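Local coordinates for nucleotide-binding protein, universal stress protein UspA family (Lactobacillus plantarum, PDB 3S3T) that binds ATP and belongs to the universal stress protein family, but its exact cellular role is unknown, at residues Y92-P95 against K96-I99; S129-S132 against Y133-H137. All coordinates share one frame; numbering follows the deposited sequence.

Contact 1 (Y92-P95 against K96-I99); sequences YGIP and KHTI. With ATP (adenosine-5'-triphosphate), chain O; ATP (adenosine-5'-triphosphate), chain I.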
loop_
_atom_site.group_PDB
_atom_site.type_symbol
_atom_site.label_atom_id
_atom_site.label_comp_id
_atom_site.label_asym_id
_atom_site.label_seq_id
_atom_site.Cartn_x
_atom_site.Cartn_y
_atom_site.Cartn_z
ATOM N N TYR A 92 12.119 10.835 19.825
ATOM C CA TYR A 92 12.407 9.408 19.980
ATOM C C TYR A 92 11.089 8.627 19.887
ATOM O O TYR A 92 10.106 8.932 20.571
ATOM C CB TYR A 92 13.136 9.141 21.306
ATOM C CG TYR A 92 14.368 10.020 21.467
ATOM C CD1 TYR A 92 14.255 11.340 21.928
ATOM C CD2 TYR A 92 15.629 9.540 21.160
ATOM C CE1 TYR A 92 15.387 12.168 22.061
ATOM C CE2 TYR A 92 16.771 10.343 21.286
ATOM C CZ TYR A 92 16.654 11.652 21.732
ATOM O OH TYR A 92 17.797 12.442 21.859
ATOM N N GLY A 93 11.037 7.656 18.975
ATOM C CA GLY A 93 9.829 6.820 18.842
ATOM C C GLY A 93 9.924 6.077 17.537
ATOM O O GLY A 93 11.002 6.027 16.913
ATOM N N ILE A 94 8.795 5.499 17.135
ATOM C CA ILE A 94 8.683 4.809 15.870
ATOM C C ILE A 94 8.422 5.921 14.870
ATOM O O ILE A 94 7.463 6.655 15.025
ATOM C CB ILE A 94 7.514 3.771 15.945
ATOM C CG1 ILE A 94 7.813 2.745 17.048
ATOM C CG2 ILE A 94 7.305 3.115 14.621
ATOM C CD1 ILE A 94 6.828 1.624 17.216
ATOM N N PRO A 95 9.270 6.069 13.830
ATOM C CA PRO A 95 9.197 7.282 13.025
ATOM C C PRO A 95 7.841 7.658 12.409
ATOM O O PRO A 95 7.384 8.793 12.577
ATOM C CB PRO A 95 10.241 7.019 11.966
ATOM C CG PRO A 95 11.337 6.365 12.771
ATOM C CD PRO A 95 10.568 5.384 13.634
ATOM N N LYS A 96 7.244 6.743 11.674
ATOM C CA LYS A 96 5.959 7.029 10.997
ATOM C C LYS A 96 4.805 7.367 11.983
ATOM O O LYS A 96 3.998 8.274 11.719
ATOM C CB LYS A 96 5.615 5.907 10.022
ATOM C CG LYS A 96 5.204 4.573 10.605
ATOM C CD LYS A 96 5.228 3.465 9.500
ATOM C CE LYS A 96 4.843 2.110 10.067
ATOM N NZ LYS A 96 5.135 0.986 9.113
ATOM N N HIS A 97 4.792 6.697 13.136
ATOM C CA HIS A 97 3.847 7.014 14.204
ATOM C C HIS A 97 4.083 8.394 14.772
ATOM O O HIS A 97 3.129 9.132 15.008
ATOM C CB HIS A 97 3.946 6.033 15.360
ATOM C CG HIS A 97 3.740 4.597 14.971
ATOM N ND1 HIS A 97 3.892 3.563 15.870
ATOM C CD2 HIS A 97 3.400 4.025 13.795
ATOM C CE1 HIS A 97 3.662 2.413 15.259
ATOM N NE2 HIS A 97 3.370 2.661 13.997
ATOM N N THR A 98 5.358 8.723 15.001
ATOM C CA THR A 98 5.713 9.964 15.638
ATOM C C THR A 98 5.361 11.160 14.764
ATOM O O THR A 98 4.948 12.201 15.273
ATOM C CB THR A 98 7.214 9.966 16.042
ATOM O OG1 THR A 98 7.468 8.848 16.918
ATOM C CG2 THR A 98 7.604 11.280 16.746
ATOM N N ILE A 99 5.574 11.018 13.469
ATOM C CA ILE A 99 5.254 12.040 12.489
ATOM C C ILE A 99 3.734 12.269 12.461
ATOM O O ILE A 99 3.260 13.399 12.561
ATOM C CB ILE A 99 5.784 11.634 11.067
ATOM C CG1 ILE A 99 7.324 11.705 11.013
ATOM C CG2 ILE A 99 5.145 12.554 9.998
ATOM C CD1 ILE A 99 7.950 10.942 9.835
HETATM P PG ATP O . 5.779 -1.944 10.793
HETATM O O1G ATP O . 7.161 -2.581 10.875
HETATM O O2G ATP O . 5.624 -0.752 11.696
HETATM O O3G ATP O . 5.256 -1.752 9.385
HETATM P PB ATP O . 4.760 -4.289 12.252
HETATM O O1B ATP O . 6.081 -4.381 12.968
HETATM O O2B ATP O . 3.663 -4.258 13.235
HETATM O O3B ATP O . 4.627 -2.962 11.340
HETATM P PA ATP O . 5.473 -6.142 10.166
HETATM O O1A ATP O . 4.916 -5.927 8.804
HETATM O O2A ATP O . 6.927 -5.769 10.449
HETATM O O3A ATP O . 4.452 -5.448 11.193
HETATM O "O5'" ATP O . 5.302 -7.630 10.679
HETATM C "C5'" ATP O . 4.374 -8.545 10.054
HETATM C "C4'" ATP O . 5.025 -9.936 9.892
HETATM O "O4'" ATP O . 6.171 -9.850 9.077
HETATM C "C3'" ATP O . 5.477 -10.578 11.188
HETATM O "O3'" ATP O . 4.394 -11.171 11.901
HETATM C "C2'" ATP O . 6.480 -11.579 10.653
HETATM O "O2'" ATP O . 5.774 -12.767 10.179
HETATM C "C1'" ATP O . 7.179 -10.768 9.523
HETATM N N9 ATP O . 8.358 -10.041 10.016
HETATM C C8 ATP O . 8.391 -8.764 10.512
HETATM N N7 ATP O . 9.655 -8.402 10.881
HETATM C C5 ATP O . 10.408 -9.519 10.648
HETATM C C6 ATP O . 11.821 -9.901 10.807
HETATM N N6 ATP O . 12.665 -9.031 11.342
HETATM N N1 ATP O . 12.237 -11.115 10.414
HETATM C C2 ATP O . 11.404 -12.040 9.916
HETATM N N3 ATP O . 10.099 -11.764 9.747
HETATM C C4 ATP O . 9.571 -10.562 10.104
HETATM P PG ATP I . 11.645 1.898 4.184
HETATM O O1G ATP I . 11.917 2.471 5.556
HETATM O O2G ATP I . 12.470 0.680 3.903
HETATM O O3G ATP I . 10.186 1.615 3.853
HETATM P PB ATP I . 13.153 4.174 3.108
HETATM O O1B ATP I . 13.913 4.220 1.814
HETATM O O2B ATP I . 13.924 4.218 4.383
HETATM O O3B ATP I . 12.187 2.903 3.042
HETATM P PA ATP I . 11.231 6.078 4.169
HETATM O O1A ATP I . 11.616 5.631 5.545
HETATM O O2A ATP I . 9.799 5.956 3.843
HETATM O O3A ATP I . 12.077 5.383 3.018
HETATM O "O5'" ATP I . 11.690 7.652 4.078
HETATM C "C5'" ATP I . 10.953 8.538 3.238
HETATM C "C4'" ATP I . 10.924 9.941 3.852
HETATM O "O4'" ATP I . 10.325 9.771 5.131
HETATM C "C3'" ATP I . 12.297 10.533 4.126
HETATM O "O3'" ATP I . 12.857 11.174 2.992
HETATM C "C2'" ATP I . 11.949 11.437 5.283
HETATM O "O2'" ATP I . 11.350 12.602 4.731
HETATM C "C1'" ATP I . 10.918 10.646 6.077
HETATM N N9 ATP I . 11.527 9.900 7.176
HETATM C C8 ATP I . 11.979 8.608 7.155
HETATM N N7 ATP I . 12.510 8.264 8.351
HETATM C C5 ATP I . 12.392 9.345 9.130
HETATM C C6 ATP I . 12.774 9.667 10.500
HETATM N N6 ATP I . 13.376 8.716 11.242
HETATM N N1 ATP I . 12.490 10.929 10.983
HETATM C C2 ATP I . 11.889 11.833 10.193
HETATM N N3 ATP I . 11.546 11.633 8.913
HETATM C C4 ATP I . 11.766 10.418 8.362
#
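I94 keeps CG2 opposite its backbone N while H97 turns CG opposite its carbonyl carbon (chi1 -57°), and the two side chains run side by side in the same direction. That choice sets the I94 methyl CG2 squarely over one face of the imidazole, a CH-pi contact with CG2 3.7 Å from the centroid of the H97 ring. The far nitrogen of the ring, NE2, is hydrogen-bonded to S121 OG of the second subunit; the methyl, this hydroxyl and the ring of H123 of the second subunit, set nearly perpendicular to it, probably limit its rotation at the subunit interface. One residue on, T98 turns its hydroxyl back to the start of the helix. I94 O thus takes two donors: T98 N at 3.0 Å, nearly in line with the carbonyl, and T98 OG1 at 2.9 Å, which approaches from above the carbonyl plane. G93 lies against the same hydroxyl, its CA 3.7 Å from T98 OG1. The next helical bond, I99 N to P95 O, is 3.0 Å long. P95 and I99 touch the nucleotide of their own subunit: P95 CG lies 3.5 Å from N6 of the ATP of chain I, and I99 CD1 packs near N3 of the same adenine. K96 goes the other way. From a first torsion of 71° its chain runs extended to the ATP of chain O, where NZ donates to the gamma-phosphate oxygen O3G at 2.8 Å and more weakly to O2G. Its charge would probably offset part of the negative charge on that phosphate. I94 is the N-cap residue of helix 95-105, and this strand-to-helix turn after strand 87-93 forms part of the adenine pocket in the parallel alpha/beta fold of the universal stress protein family.

Contact 2 (S129-S132 against Y133-H137); sequences STTS and YVVDH. With ATP (adenosine-5'-triphosphate), chain I.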
loop_
_atom_site.group_PDB
_atom_site.type_symbol
_atom_site.label_atom_id
_atom_site.label_comp_id
_atom_site.label_asym_id
_atom_site.label_seq_id
_atom_site.Cartn_x
_atom_site.Cartn_y
_atom_site.Cartn_z
ATOM N N SER A 129 8.101 3.217 3.107
ATOM C CA SER A 129 6.980 2.842 3.941
ATOM C C SER A 129 6.651 3.979 4.940
ATOM O O SER A 129 5.508 4.139 5.286
ATOM C CB SER A 129 7.228 1.507 4.658
ATOM O OG SER A 129 8.269 1.588 5.595
ATOM N N THR A 130 7.630 4.774 5.350
ATOM C CA THR A 130 7.330 5.949 6.206
ATOM C C THR A 130 6.459 6.931 5.430
ATOM O O THR A 130 5.414 7.357 5.926
ATOM C CB THR A 130 8.582 6.665 6.762
ATOM O OG1 THR A 130 9.439 5.731 7.412
ATOM C CG2 THR A 130 8.200 7.766 7.782
ATOM N N THR A 131 6.843 7.241 4.192
ATOM C CA THR A 131 6.103 8.136 3.362
ATOM C C THR A 131 4.712 7.616 3.043
ATOM O O THR A 131 3.727 8.372 3.216
ATOM C CB THR A 131 6.856 8.513 2.075
ATOM O OG1 THR A 131 8.009 9.265 2.422
ATOM C CG2 THR A 131 5.996 9.366 1.137
ATOM N N SER A 132 4.564 6.361 2.627
ATOM C CA SER A 132 3.194 5.885 2.349
ATOM C C SER A 132 2.325 5.916 3.630
ATOM O O SER A 132 1.131 6.206 3.561
ATOM C CB SER A 132 3.182 4.519 1.664
ATOM O OG SER A 132 3.671 3.551 2.541
ATOM N N TYR A 133 2.907 5.607 4.776
ATOM C CA TYR A 133 2.147 5.621 6.036
ATOM C C TYR A 133 1.633 7.051 6.331
ATOM O O TYR A 133 0.429 7.246 6.613
ATOM C CB TYR A 133 2.991 5.158 7.194
ATOM C CG TYR A 133 2.240 5.141 8.483
ATOM C CD1 TYR A 133 2.097 6.284 9.245
ATOM C CD2 TYR A 133 1.585 3.993 8.895
ATOM C CE1 TYR A 133 1.404 6.253 10.459
ATOM C CE2 TYR A 133 0.832 3.957 10.074
ATOM C CZ TYR A 133 0.747 5.077 10.850
ATOM O OH TYR A 133 0.006 5.063 12.023
ATOM N N VAL A 134 2.544 8.012 6.240
ATOM C CA VAL A 134 2.213 9.406 6.464
ATOM C C VAL A 134 1.214 9.940 5.424
ATOM O O VAL A 134 0.229 10.592 5.779
ATOM C CB VAL A 134 3.473 10.276 6.670
ATOM C CG1 VAL A 134 3.105 11.759 7.035
ATOM C CG2 VAL A 134 4.289 9.722 7.834
ATOM N N VAL A 135 1.399 9.638 4.143
ATOM C CA VAL A 135 0.395 10.069 3.192
ATOM C C VAL A 135 -1.021 9.589 3.605
ATOM O O VAL A 135 -2.017 10.337 3.505
ATOM C CB VAL A 135 0.756 9.582 1.726
ATOM C CG1 VAL A 135 -0.451 9.713 0.786
ATOM C CG2 VAL A 135 1.983 10.379 1.140
ATOM N N ASP A 136 -1.097 8.345 4.059
ATOM C CA ASP A 136 -2.328 7.716 4.460
ATOM C C ASP A 136 -2.926 8.371 5.707
ATOM O O ASP A 136 -4.118 8.725 5.747
ATOM C CB ASP A 136 -1.987 6.258 4.747
ATOM C CG ASP A 136 -3.196 5.374 4.874
ATOM O OD1 ASP A 136 -4.310 5.895 5.016
ATOM O OD2 ASP A 136 -2.997 4.144 4.800
ATOM N N HIS A 137 -2.076 8.573 6.705
ATOM C CA HIS A 137 -2.574 8.861 8.024
ATOM C C HIS A 137 -2.540 10.335 8.428
ATOM O O HIS A 137 -3.049 10.701 9.521
ATOM C CB HIS A 137 -1.807 8.054 9.033
ATOM C CG HIS A 137 -2.156 6.597 9.039
ATOM N ND1 HIS A 137 -1.486 5.668 8.272
ATOM C CD2 HIS A 137 -3.068 5.901 9.758
ATOM C CE1 HIS A 137 -2.015 4.470 8.478
ATOM N NE2 HIS A 137 -2.958 4.578 9.390
HETATM P PG ATP I . 11.645 1.898 4.184
HETATM O O1G ATP I . 11.917 2.471 5.556
HETATM O O2G ATP I . 12.470 0.680 3.903
HETATM O O3G ATP I . 10.186 1.615 3.853
HETATM P PB ATP I . 13.153 4.174 3.108
HETATM O O1B ATP I . 13.913 4.220 1.814
HETATM O O2B ATP I . 13.924 4.218 4.383
HETATM O O3B ATP I . 12.187 2.903 3.042
HETATM P PA ATP I . 11.231 6.078 4.169
HETATM O O1A ATP I . 11.616 5.631 5.545
HETATM O O2A ATP I . 9.799 5.956 3.843
HETATM O O3A ATP I . 12.077 5.383 3.018
HETATM O "O5'" ATP I . 11.690 7.652 4.078
HETATM C "C5'" ATP I . 10.953 8.538 3.238
HETATM C "C4'" ATP I . 10.924 9.941 3.852
HETATM O "O4'" ATP I . 10.325 9.771 5.131
HETATM C "C3'" ATP I . 12.297 10.533 4.126
HETATM O "O3'" ATP I . 12.857 11.174 2.992
HETATM C "C2'" ATP I . 11.949 11.437 5.283
HETATM O "O2'" ATP I . 11.350 12.602 4.731
HETATM C "C1'" ATP I . 10.918 10.646 6.077
HETATM N N9 ATP I . 11.527 9.900 7.176
HETATM C C8 ATP I . 11.979 8.608 7.155
HETATM N N7 ATP I . 12.510 8.264 8.351
HETATM C C5 ATP I . 12.392 9.345 9.130
HETATM C C6 ATP I . 12.774 9.667 10.500
HETATM N N6 ATP I . 13.376 8.716 11.242
HETATM N N1 ATP I . 12.490 10.929 10.983
HETATM C C2 ATP I . 11.889 11.833 10.193
HETATM N N3 ATP I . 11.546 11.633 8.913
HETATM C C4 ATP I . 11.766 10.418 8.362
#
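S129 O accepts from Y133 N at 3.0 Å, the first i to i+4 bond of helix 129-137, which joins strands 111-115 and 141-145 in a beta-alpha-beta unit and aims its N terminus at the ATP phosphates. At S129 both the backbone N and OG donate to the gamma-phosphate oxygen O3G, OG at 2.6 Å; the hydroxyl reaches it from a position between the backbone N and the carbonyl carbon (chi1 66°). T130 OG1 binds the alpha-phosphate oxygen O1A at 2.9 Å, while its N makes a weak bond to O2A. T130 O takes V134 N and has V134 CG2 3.2 Å away. T131 N also donates to O2A, so the helix start probably stabilises phosphate charge through N-H groups that the first turn of the helix leaves without helical acceptors, as well as through its dipole. T131 OG1 is held by G115 O, and CG2 instead meets V135 CG2 at 4.1 Å; T131 O receives V135 N in an almost straight bond of 174°. S132 O closes the series by accepting from D136 N. In the last turn Y133 OH is tied to E100, and Y133 O accepts both H137 N and H137 ND1. The bond from H137 ND1 to Y133 O is 3.0 Å long and lies in the imidazole plane, with ND1 itself over the centre of the Y133 ring.

How the contacts relate
Contact 1 comes first along the chain, at the turn from strand 87-93, an outermost strand of the parallel sheet, into helix 95-105. Contact 2 follows in series, inside helix 129-137, after strand 111-115 and the segment beyond it; the two neither nest nor cross, and each closes only a local turn. In space the two helices pack together: I99 CG2 meets V134 CG2 at 3.7 Å, I99 CD1 and K96 CB reach T130 CG2, and Y133 CE1 lies near K96 O. P95 and I99 border the adenine and residues 129-131 hold the phosphates of one ATP, while K96 extends to the ATP of the second subunit.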